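Long-range contacts in L-lysine 6-monooxygenase (Pseudomonas syringae pv. tomato, PDB 5CQF), which probably hydroxylates the side-chain amine of L-lysine with the help of FAD and NADPH, a step of siderophore biosynthesis: residues 132-137 and 153-158; 16-21 and 47-52; 163-168 and 393-398. All coordinates share one frame; numbering follows the deposited sequence.

Overall arrangement
Contacts 2 and 3 are two strand pairings within one parallel sheet, ordered 129-130, 47-50, 16-19, 163-166 and 393-396, and their centres lie about 10 Å apart. Strands 16-19 and 163-166 are neighbours at its middle, so the two contacts join directly through backbone bonds. Contact 1, its centre about 11 Å from that of contact 2 and about 16 Å from that of contact 3, lies where the loop after strand 129-130 meets the small antiparallel sheet; it touches contact 2 but not contact 3. Contact 2 closes before contact 1 opens, and contact 3 comes last. Contacts 2 and 3 build the Rossmann-type sheet, consistent with the FAD cofactor, and contact 1 joins the antiparallel sheet to it.

Contact 1: 132-137 and 153-158; sequences DTPVTE and RTPQGS
E137 and R153 form an antiparallel hydrogen-bonded pair where segment 132-137 runs into strand 137-142: R153 N donates to E137 O at 2.8 Å, and the return bond to R153 O comes from T136 N (3.1 Å). T136 OG1 adds a weak bond to the same carbonyl oxygen; chi1 of 58° sets this hydroxyl between the backbone N and the carbonyl carbon, from where it reaches across to R153. Beside this pair E137 CG rests against R153 CB at 3.8 Å, with the two side chains crossing at a slant. Their charged groups do not meet, E137 OE1 and R153 NH2 being 5.1 Å apart, and R153 NH2 forms a salt bridge with D139 instead.

Farther along, apolar contacts mix with the carbonyl of P134, whose O lies 3.1 Å from P155 CD. The two proline rings meet at P134 CG and P155 CG, 3.8 Å apart. T133 CG2 touches T154 CB at 4.0 Å. T154 and G157 bracket a type I turn, with P155 and Q156 at its corners, and close a two-residue beta hairpin between strands 147-154 and 157-161. T154 OG1 reinforces the hairpin with a 2.8 Å bond to G157 O, approaching from above the carbonyl plane (53° out of it); G157 O also accepts T154 N, so two donors from one residue grip it. With chi1 at 70°, T154 CG2 is anti to the carbonyl carbon and lies close to P134 O.

The hairpin belongs to the three-stranded antiparallel sheet of strands 137-142, 147-154 and 157-161. Segment 132-137 links this sheet to strand 129-130 of the parallel sheet; on the way T133 is bonded through its backbone to E51 and P134 packs on A52, both just beyond strand 47-50.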
loop_
_atom_site.group_PDB
_atom_site.type_symbol
_atom_site.label_atom_id
_atom_site.label_comp_id
_atom_site.label_asym_id
_atom_site.label_seq_id
_atom_site.Cartn_x
_atom_site.Cartn_y
_atom_site.Cartn_z
ATOM N N ASP A 132 0.477 -42.069 9.387
ATOM C CA ASP A 132 1.304 -43.137 8.779
ATOM C C ASP A 132 0.475 -44.353 8.407
ATOM O O ASP A 132 0.931 -45.492 8.503
ATOM C CB ASP A 132 2.432 -43.540 9.721
ATOM C CG ASP A 132 3.328 -42.381 10.056
ATOM O OD1 ASP A 132 3.799 -41.716 9.104
ATOM O OD2 ASP A 132 3.533 -42.120 11.259
ATOM N N THR A 133 -0.737 -44.082 7.946
ATOM C CA THR A 133 -1.754 -45.089 7.757
ATOM C C THR A 133 -2.405 -44.865 6.382
ATOM O O THR A 133 -3.505 -44.311 6.293
ATOM C CB THR A 133 -2.779 -45.001 8.903
ATOM O OG1 THR A 133 -2.086 -45.026 10.156
ATOM C CG2 THR A 133 -3.769 -46.140 8.858
ATOM N N PRO A 134 -1.706 -45.276 5.300
ATOM C CA PRO A 134 -2.224 -45.087 3.933
ATOM C C PRO A 134 -3.387 -46.013 3.594
ATOM O O PRO A 134 -3.447 -47.126 4.097
ATOM C CB PRO A 134 -1.010 -45.408 3.049
ATOM C CG PRO A 134 -0.150 -46.292 3.895
ATOM C CD PRO A 134 -0.321 -45.795 5.296
ATOM N N VAL A 135 -4.314 -45.559 2.762
ATOM C CA VAL A 135 -5.345 -46.445 2.285
ATOM C C VAL A 135 -4.796 -47.014 0.990
ATOM O O VAL A 135 -4.358 -46.268 0.122
ATOM C CB VAL A 135 -6.679 -45.736 2.073
ATOM C CG1 VAL A 135 -7.748 -46.726 1.638
ATOM C CG2 VAL A 135 -7.087 -45.072 3.358
ATOM N N THR A 136 -4.748 -48.335 0.914
ATOM C CA THR A 136 -4.234 -49.018 -0.250
ATOM C C THR A 136 -5.392 -49.426 -1.148
ATOM O O THR A 136 -5.281 -49.362 -2.378
ATOM C CB THR A 136 -3.433 -50.261 0.159
ATOM O OG1 THR A 136 -4.266 -51.145 0.923
ATOM C CG2 THR A 136 -2.228 -49.857 0.991
ATOM N N GLU A 137 -6.504 -49.838 -0.535
ATOM C CA GLU A 137 -7.709 -50.202 -1.291
ATOM C C GLU A 137 -8.986 -49.982 -0.471
ATOM O O GLU A 137 -8.941 -49.928 0.756
ATOM C CB GLU A 137 -7.610 -51.666 -1.771
ATOM C CG GLU A 137 -6.815 -52.554 -0.819
ATOM C CD GLU A 137 -6.767 -54.011 -1.226
ATOM O OE1 GLU A 137 -6.917 -54.874 -0.330
ATOM O OE2 GLU A 137 -6.573 -54.286 -2.430
ATOM N N ARG A 153 -9.165 -50.490 3.527
ATOM C CA ARG A 153 -8.067 -51.381 3.849
ATOM C C ARG A 153 -6.781 -50.589 3.984
ATOM O O ARG A 153 -6.466 -49.759 3.135
ATOM C CB ARG A 153 -7.951 -52.504 2.790
ATOM C CG ARG A 153 -8.584 -53.843 3.198
ATOM C CD ARG A 153 -10.117 -53.844 3.155
ATOM N NE ARG A 153 -10.734 -54.948 3.925
ATOM C CZ ARG A 153 -11.212 -56.095 3.424
ATOM N NH1 ARG A 153 -11.748 -56.996 4.246
ATOM N NH2 ARG A 153 -11.184 -56.357 2.120
ATOM N N THR A 154 -6.057 -50.834 5.071
ATOM C CA THR A 154 -4.768 -50.196 5.315
ATOM C C THR A 154 -3.704 -51.221 5.752
ATOM O O THR A 154 -4.040 -52.370 6.107
ATOM C CB THR A 154 -4.901 -49.126 6.408
ATOM O OG1 THR A 154 -5.123 -49.753 7.681
ATOM C CG2 THR A 154 -6.059 -48.189 6.101
ATOM N N PRO A 155 -2.414 -50.809 5.739
ATOM C CA PRO A 155 -1.358 -51.686 6.262
ATOM C C PRO A 155 -1.526 -52.058 7.743
ATOM O O PRO A 155 -1.010 -53.085 8.168
ATOM C CB PRO A 155 -0.074 -50.865 6.051
ATOM C CG PRO A 155 -0.394 -49.951 4.922
ATOM C CD PRO A 155 -1.849 -49.609 5.092
ATOM N N GLN A 156 -2.251 -51.248 8.509
ATOM C CA GLN A 156 -2.439 -51.488 9.943
ATOM C C GLN A 156 -3.844 -51.994 10.249
ATOM O O GLN A 156 -4.328 -51.821 11.359
ATOM C CB GLN A 156 -2.166 -50.191 10.744
ATOM C CG GLN A 156 -0.720 -49.981 11.193
ATOM C CD GLN A 156 0.240 -49.610 10.060
ATOM O OE1 GLN A 156 -0.121 -48.902 9.106
ATOM N NE2 GLN A 156 1.480 -50.080 10.171
ATOM N N GLY A 157 -4.507 -52.602 9.271
ATOM C CA GLY A 157 -5.831 -53.191 9.488
ATOM C C GLY A 157 -6.895 -52.703 8.523
ATOM O O GLY A 157 -6.581 -52.170 7.461
ATOM N N SER A 158 -8.158 -52.894 8.898
ATOM C CA SER A 158 -9.285 -52.557 8.029
ATOM C C SER A 158 -10.415 -51.903 8.816
ATOM O O SER A 158 -10.542 -52.131 10.025
ATOM C CB SER A 158 -9.813 -53.812 7.315
ATOM O OG SER A 158 -10.821 -54.455 8.082
#

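Contact 2: 16-21 and 47-52; sequences AICIGF and IGYLEA
I17 CG2 and L50 CD2 meet at 3.7 Å on one face of the sheet, the apolar centre between two parallel strands of a Rossmann-type beta-alpha-beta unit: strand 16-19, helix 23-37 and strand 47-50. On the other face A16, C18, I47 and Y49 lie together. There C18 CB packs on Y49 CD2 at 3.4 Å, and C18 SG, anti to the backbone N, stands at the edge of the tyrosine ring in a sulfur-aromatic contact. I47 CD1 lies 4.2 Å from C18 CB.

F21 follows the strand and turns the edge of its ring toward the face of Y49, an edge-to-face pair with centroids 5.0 Å apart and planes at 60°. Its CE1 lies over one face of Y49, offset toward the rim, while F21 CD1 comes to 3.6 Å from Y49 CD2. Helix 23-37 packs on both side chains, A29 touching each, and S122 and V125 of helix 111-125 also pack on F21.

Between the faces the backbones form a regular parallel ladder, G48 N to A16 O, C18 N to G48 O, L50 N to C18 O and G20 N to L50 O. The last bond, 2.9 Å, brings the ladder up to the glycine that opens a sequence fitting the GxGxxG pattern of dinucleotide-binding folds, consistent with the FAD cofactor. The polar edge begins here with E51, just past the end of strand 47-50, where FAD-binding Rossmann folds commonly carry an acidic residue. Its chain bends at chi2 (49°), which places CD; E51 OE1 lies 3.5 Å from G20 CA. OE2 accepts a bond from A53 N, and E51 OE1 receives F21 N at 3.0 Å, the donor on the anti side and 23° out of the carboxylate plane.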
loop_
_atom_site.group_PDB
_atom_site.type_symbol
_atom_site.label_atom_id
_atom_site.label_comp_id
_atom_site.label_asym_id
_atom_site.label_seq_id
_atom_site.Cartn_x
_atom_site.Cartn_y
_atom_site.Cartn_z
ATOM N N ALA A 16 -18.543 -42.952 10.310
ATOM C CA ALA A 16 -17.932 -42.446 9.107
ATOM C C ALA A 16 -16.415 -42.595 9.144
ATOM O O ALA A 16 -15.812 -42.662 10.219
ATOM C CB ALA A 16 -18.309 -40.990 8.922
ATOM N N ILE A 17 -15.818 -42.652 7.955
ATOM C CA ILE A 17 -14.370 -42.587 7.801
ATOM C C ILE A 17 -14.047 -41.459 6.843
ATOM O O ILE A 17 -14.654 -41.337 5.765
ATOM C CB ILE A 17 -13.770 -43.893 7.245
ATOM C CG1 ILE A 17 -14.055 -45.093 8.165
ATOM C CG2 ILE A 17 -12.268 -43.751 7.042
ATOM C CD1 ILE A 17 -13.208 -45.129 9.420
ATOM N N CYS A 18 -13.099 -40.621 7.246
ATOM C CA CYS A 18 -12.570 -39.561 6.385
ATOM C C CYS A 18 -11.163 -39.939 6.001
ATOM O O CYS A 18 -10.353 -40.246 6.877
ATOM C CB CYS A 18 -12.549 -38.224 7.114
ATOM S SG CYS A 18 -11.806 -36.849 6.165
ATOM N N ILE A 19 -10.865 -39.943 4.710
ATOM C CA ILE A 19 -9.512 -40.221 4.273
ATOM C C ILE A 19 -8.811 -38.885 4.037
ATOM O O ILE A 19 -9.217 -38.115 3.184
ATOM C CB ILE A 19 -9.472 -41.083 3.002
ATOM C CG1 ILE A 19 -10.138 -42.438 3.267
ATOM C CG2 ILE A 19 -8.031 -41.364 2.603
ATOM C CD1 ILE A 19 -10.295 -43.294 2.028
ATOM N N GLY A 20 -7.742 -38.650 4.799
ATOM C CA GLY A 20 -6.922 -37.457 4.696
ATOM C C GLY A 20 -7.069 -36.655 5.968
ATOM O O GLY A 20 -8.189 -36.412 6.443
ATOM N N PHE A 21 -5.947 -36.242 6.544
ATOM C CA PHE A 21 -6.003 -35.285 7.639
ATOM C C PHE A 21 -5.121 -34.079 7.354
ATOM O O PHE A 21 -4.416 -33.581 8.230
ATOM C CB PHE A 21 -5.666 -35.933 8.986
ATOM C CG PHE A 21 -6.322 -35.263 10.149
ATOM C CD1 PHE A 21 -7.688 -35.251 10.264
ATOM C CD2 PHE A 21 -5.571 -34.664 11.138
ATOM C CE1 PHE A 21 -8.314 -34.652 11.343
ATOM C CE2 PHE A 21 -6.183 -34.048 12.220
ATOM C CZ PHE A 21 -7.565 -34.037 12.320
ATOM N N ILE A 47 -16.348 -40.686 14.059
ATOM C CA ILE A 47 -15.690 -40.585 12.795
ATOM C C ILE A 47 -14.216 -40.803 13.074
ATOM O O ILE A 47 -13.712 -40.342 14.093
ATOM C CB ILE A 47 -15.971 -39.210 12.158
ATOM C CG1 ILE A 47 -15.088 -38.984 10.937
ATOM C CG2 ILE A 47 -15.711 -38.077 13.131
ATOM C CD1 ILE A 47 -15.579 -37.861 10.071
ATOM N N GLY A 48 -13.542 -41.531 12.197
ATOM C CA GLY A 48 -12.096 -41.772 12.301
ATOM C C GLY A 48 -11.379 -41.174 11.105
ATOM O O GLY A 48 -11.958 -41.069 10.023
ATOM N N TYR A 49 -10.124 -40.773 11.270
ATOM C CA TYR A 49 -9.399 -40.188 10.141
ATOM C C TYR A 49 -8.130 -40.977 9.845
ATOM O O TYR A 49 -7.403 -41.355 10.759
ATOM C CB TYR A 49 -9.059 -38.709 10.403
ATOM C CG TYR A 49 -10.244 -37.850 10.766
ATOM C CD1 TYR A 49 -10.749 -37.847 12.052
ATOM C CD2 TYR A 49 -10.845 -37.022 9.823
ATOM C CE1 TYR A 49 -11.832 -37.054 12.400
ATOM C CE2 TYR A 49 -11.932 -36.235 10.156
ATOM C CZ TYR A 49 -12.418 -36.248 11.452
ATOM O OH TYR A 49 -13.503 -35.480 11.802
ATOM N N LEU A 50 -7.864 -41.206 8.565
ATOM C CA LEU A 50 -6.711 -41.980 8.158
ATOM C C LEU A 50 -5.856 -41.079 7.321
ATOM O O LEU A 50 -6.302 -40.667 6.251
ATOM C CB LEU A 50 -7.158 -43.145 7.282
ATOM C CG LEU A 50 -7.733 -44.443 7.867
ATOM C CD1 LEU A 50 -8.322 -44.336 9.268
ATOM C CD2 LEU A 50 -8.798 -44.933 6.909
ATOM N N GLU A 51 -4.644 -40.780 7.779
ATOM C CA GLU A 51 -3.727 -39.935 7.018
ATOM C C GLU A 51 -2.475 -40.709 6.676
ATOM O O GLU A 51 -1.838 -41.278 7.551
ATOM C CB GLU A 51 -3.380 -38.668 7.817
ATOM C CG GLU A 51 -2.235 -37.791 7.291
ATOM C CD GLU A 51 -2.317 -37.435 5.803
ATOM O OE1 GLU A 51 -3.424 -37.242 5.237
ATOM O OE2 GLU A 51 -1.241 -37.337 5.184
ATOM N N ALA A 52 -2.105 -40.693 5.404
ATOM C CA ALA A 52 -0.974 -41.479 4.919
ATOM C C ALA A 52 0.369 -40.986 5.443
ATOM O O ALA A 52 1.236 -41.781 5.752
ATOM C CB ALA A 52 -0.966 -41.487 3.401
#

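Contact 3: 163-168 and 393-398; sequences NLVLSS and NIWVNG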
loop_
_atom_site.group_PDB
_atom_site.type_symbol
_atom_site.label_atom_id
_atom_site.label_comp_id
_atom_site.label_asym_id
_atom_site.label_seq_id
_atom_site.Cartn_x
_atom_site.Cartn_y
_atom_site.Cartn_z
ATOM N N ASN A 163 -20.428 -44.523 5.508
ATOM C CA ASN A 163 -20.264 -43.106 5.192
ATOM C C ASN A 163 -18.816 -42.748 4.988
ATOM O O ASN A 163 -18.023 -42.848 5.910
ATOM C CB ASN A 163 -20.897 -42.268 6.284
ATOM C CG ASN A 163 -22.394 -42.515 6.381
ATOM O OD1 ASN A 163 -23.130 -42.270 5.412
ATOM N ND2 ASN A 163 -22.848 -43.046 7.513
ATOM N N LEU A 164 -18.471 -42.359 3.763
ATOM C CA LEU A 164 -17.076 -42.174 3.395
ATOM C C LEU A 164 -16.817 -40.755 2.888
ATOM O O LEU A 164 -17.563 -40.253 2.051
ATOM C CB LEU A 164 -16.697 -43.175 2.306
ATOM C CG LEU A 164 -15.216 -43.171 1.892
ATOM C CD1 LEU A 164 -14.343 -43.735 3.001
ATOM C CD2 LEU A 164 -14.984 -43.934 0.599
ATOM N N VAL A 165 -15.758 -40.117 3.392
ATOM C CA VAL A 165 -15.343 -38.790 2.920
ATOM C C VAL A 165 -13.933 -38.885 2.368
ATOM O O VAL A 165 -13.043 -39.404 3.030
ATOM C CB VAL A 165 -15.395 -37.748 4.056
ATOM C CG1 VAL A 165 -15.014 -36.362 3.536
ATOM C CG2 VAL A 165 -16.785 -37.716 4.684
ATOM N N LEU A 166 -13.727 -38.417 1.141
ATOM C CA LEU A 166 -12.390 -38.432 0.556
ATOM C C LEU A 166 -11.879 -37.043 0.594
ATOM O O LEU A 166 -12.451 -36.201 -0.042
ATOM C CB LEU A 166 -12.402 -38.892 -0.892
ATOM C CG LEU A 166 -12.210 -40.384 -1.131
ATOM C CD1 LEU A 166 -13.404 -41.137 -0.611
ATOM C CD2 LEU A 166 -12.028 -40.606 -2.624
ATOM N N SER A 167 -10.805 -36.837 1.354
ATOM C CA SER A 167 -10.213 -35.523 1.648
ATOM C C SER A 167 -8.727 -35.638 1.405
ATOM O O SER A 167 -7.929 -35.067 2.150
ATOM C CB SER A 167 -10.420 -35.130 3.138
ATOM O OG SER A 167 -11.758 -34.758 3.459
ATOM N N SER A 168 -8.357 -36.434 0.406
ATOM C CA SER A 168 -6.946 -36.735 0.106
ATOM C C SER A 168 -6.490 -35.973 -1.152
ATOM O O SER A 168 -5.307 -35.653 -1.279
ATOM C CB SER A 168 -6.730 -38.256 -0.033
ATOM O OG SER A 168 -7.917 -38.926 -0.436
ATOM N N ASN A 393 -23.107 -43.717 1.586
ATOM C CA ASN A 393 -22.829 -42.380 1.119
ATOM C C ASN A 393 -21.360 -42.093 1.053
ATOM O O ASN A 393 -20.567 -42.518 1.901
ATOM C CB ASN A 393 -23.503 -41.372 2.021
ATOM C CG ASN A 393 -24.971 -41.663 2.195
ATOM O OD1 ASN A 393 -25.774 -41.337 1.329
ATOM N ND2 ASN A 393 -25.328 -42.290 3.314
ATOM N N ILE A 394 -21.011 -41.353 0.011
ATOM C CA ILE A 394 -19.644 -40.944 -0.217
ATOM C C ILE A 394 -19.642 -39.473 -0.590
ATOM O O ILE A 394 -20.541 -39.006 -1.301
ATOM C CB ILE A 394 -18.982 -41.777 -1.329
ATOM C CG1 ILE A 394 -19.103 -43.292 -1.038
ATOM C CG2 ILE A 394 -17.514 -41.398 -1.478
ATOM C CD1 ILE A 394 -18.922 -44.160 -2.253
ATOM N N TRP A 395 -18.628 -38.766 -0.088
ATOM C CA TRP A 395 -18.425 -37.342 -0.340
ATOM C C TRP A 395 -17.012 -37.168 -0.826
ATOM O O TRP A 395 -16.111 -37.846 -0.311
ATOM C CB TRP A 395 -18.572 -36.547 0.937
ATOM C CG TRP A 395 -19.981 -36.427 1.447
ATOM C CD1 TRP A 395 -20.862 -35.417 1.186
ATOM C CD2 TRP A 395 -20.661 -37.330 2.327
ATOM N NE1 TRP A 395 -22.046 -35.647 1.833
ATOM C CE2 TRP A 395 -21.949 -36.813 2.539
ATOM C CE3 TRP A 395 -20.316 -38.533 2.923
ATOM C CZ2 TRP A 395 -22.887 -37.450 3.332
ATOM C CZ3 TRP A 395 -21.246 -39.168 3.720
ATOM C CH2 TRP A 395 -22.518 -38.625 3.917
ATOM N N VAL A 396 -16.811 -36.288 -1.804
ATOM C CA VAL A 396 -15.459 -35.861 -2.163
ATOM C C VAL A 396 -15.266 -34.421 -1.707
ATOM O O VAL A 396 -15.896 -33.525 -2.228
ATOM C CB VAL A 396 -15.158 -35.996 -3.665
ATOM C CG1 VAL A 396 -13.726 -35.556 -3.971
ATOM C CG2 VAL A 396 -15.358 -37.429 -4.106
ATOM N N ASN A 397 -14.401 -34.222 -0.714
ATOM C CA ASN A 397 -14.227 -32.911 -0.068
ATOM C C ASN A 397 -13.214 -32.026 -0.791
ATOM O O ASN A 397 -12.118 -31.751 -0.288
ATOM C CB ASN A 397 -13.822 -33.105 1.395
ATOM C CG ASN A 397 -13.992 -31.859 2.217
ATOM O OD1 ASN A 397 -14.359 -30.809 1.702
ATOM N ND2 ASN A 397 -13.730 -31.968 3.521
ATOM N N GLY A 398 -13.594 -31.561 -1.969
ATOM C CA GLY A 398 -12.707 -30.714 -2.777
ATOM C C GLY A 398 -13.466 -30.128 -3.954
ATOM O O GLY A 398 -14.606 -30.510 -4.224
#
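The indole of W395 lies on the face of the sheet that carries N163 and V165, and its atoms meet strand 163-166 in turn. W395 CB lies 4.0 Å from L164 O, and the six-membered ring then runs back toward N163. W395 CE3 comes to 3.4 Å from L164 O, which sits in the ring plane at the edge and also accepts W395 N; V165 CG2 touches the same CE3 obliquely. Beyond it CZ3 packs on N163 CB, and at the far rim W395 CH2 lies 4.0 Å from N163 OD1. A425 and L426 of helix 412-428 pack against the indole.

The two segments, 225 residues apart at their closest ends, hold adjacent parallel strands of the Rossmann-type sheet, and 393-396 is its outermost strand on this side within the chain. Their ladder runs from L164 N to N393 O through to N397 N on L166 O. At its start N163 and N393 lie side by side with nearly coplanar amides (6° apart): N393 ND2 donates to N163 OD1 at 3.0 Å, while R383 NE donates to N393 OD1 and N163 ND2 binds D15 O. Past the strand ends N397, centre of an inverse gamma turn, places CB 3.4 Å from S167 OG; its ND2 makes a weak bond to that hydroxyl, and its OD1 accepts R418 NE.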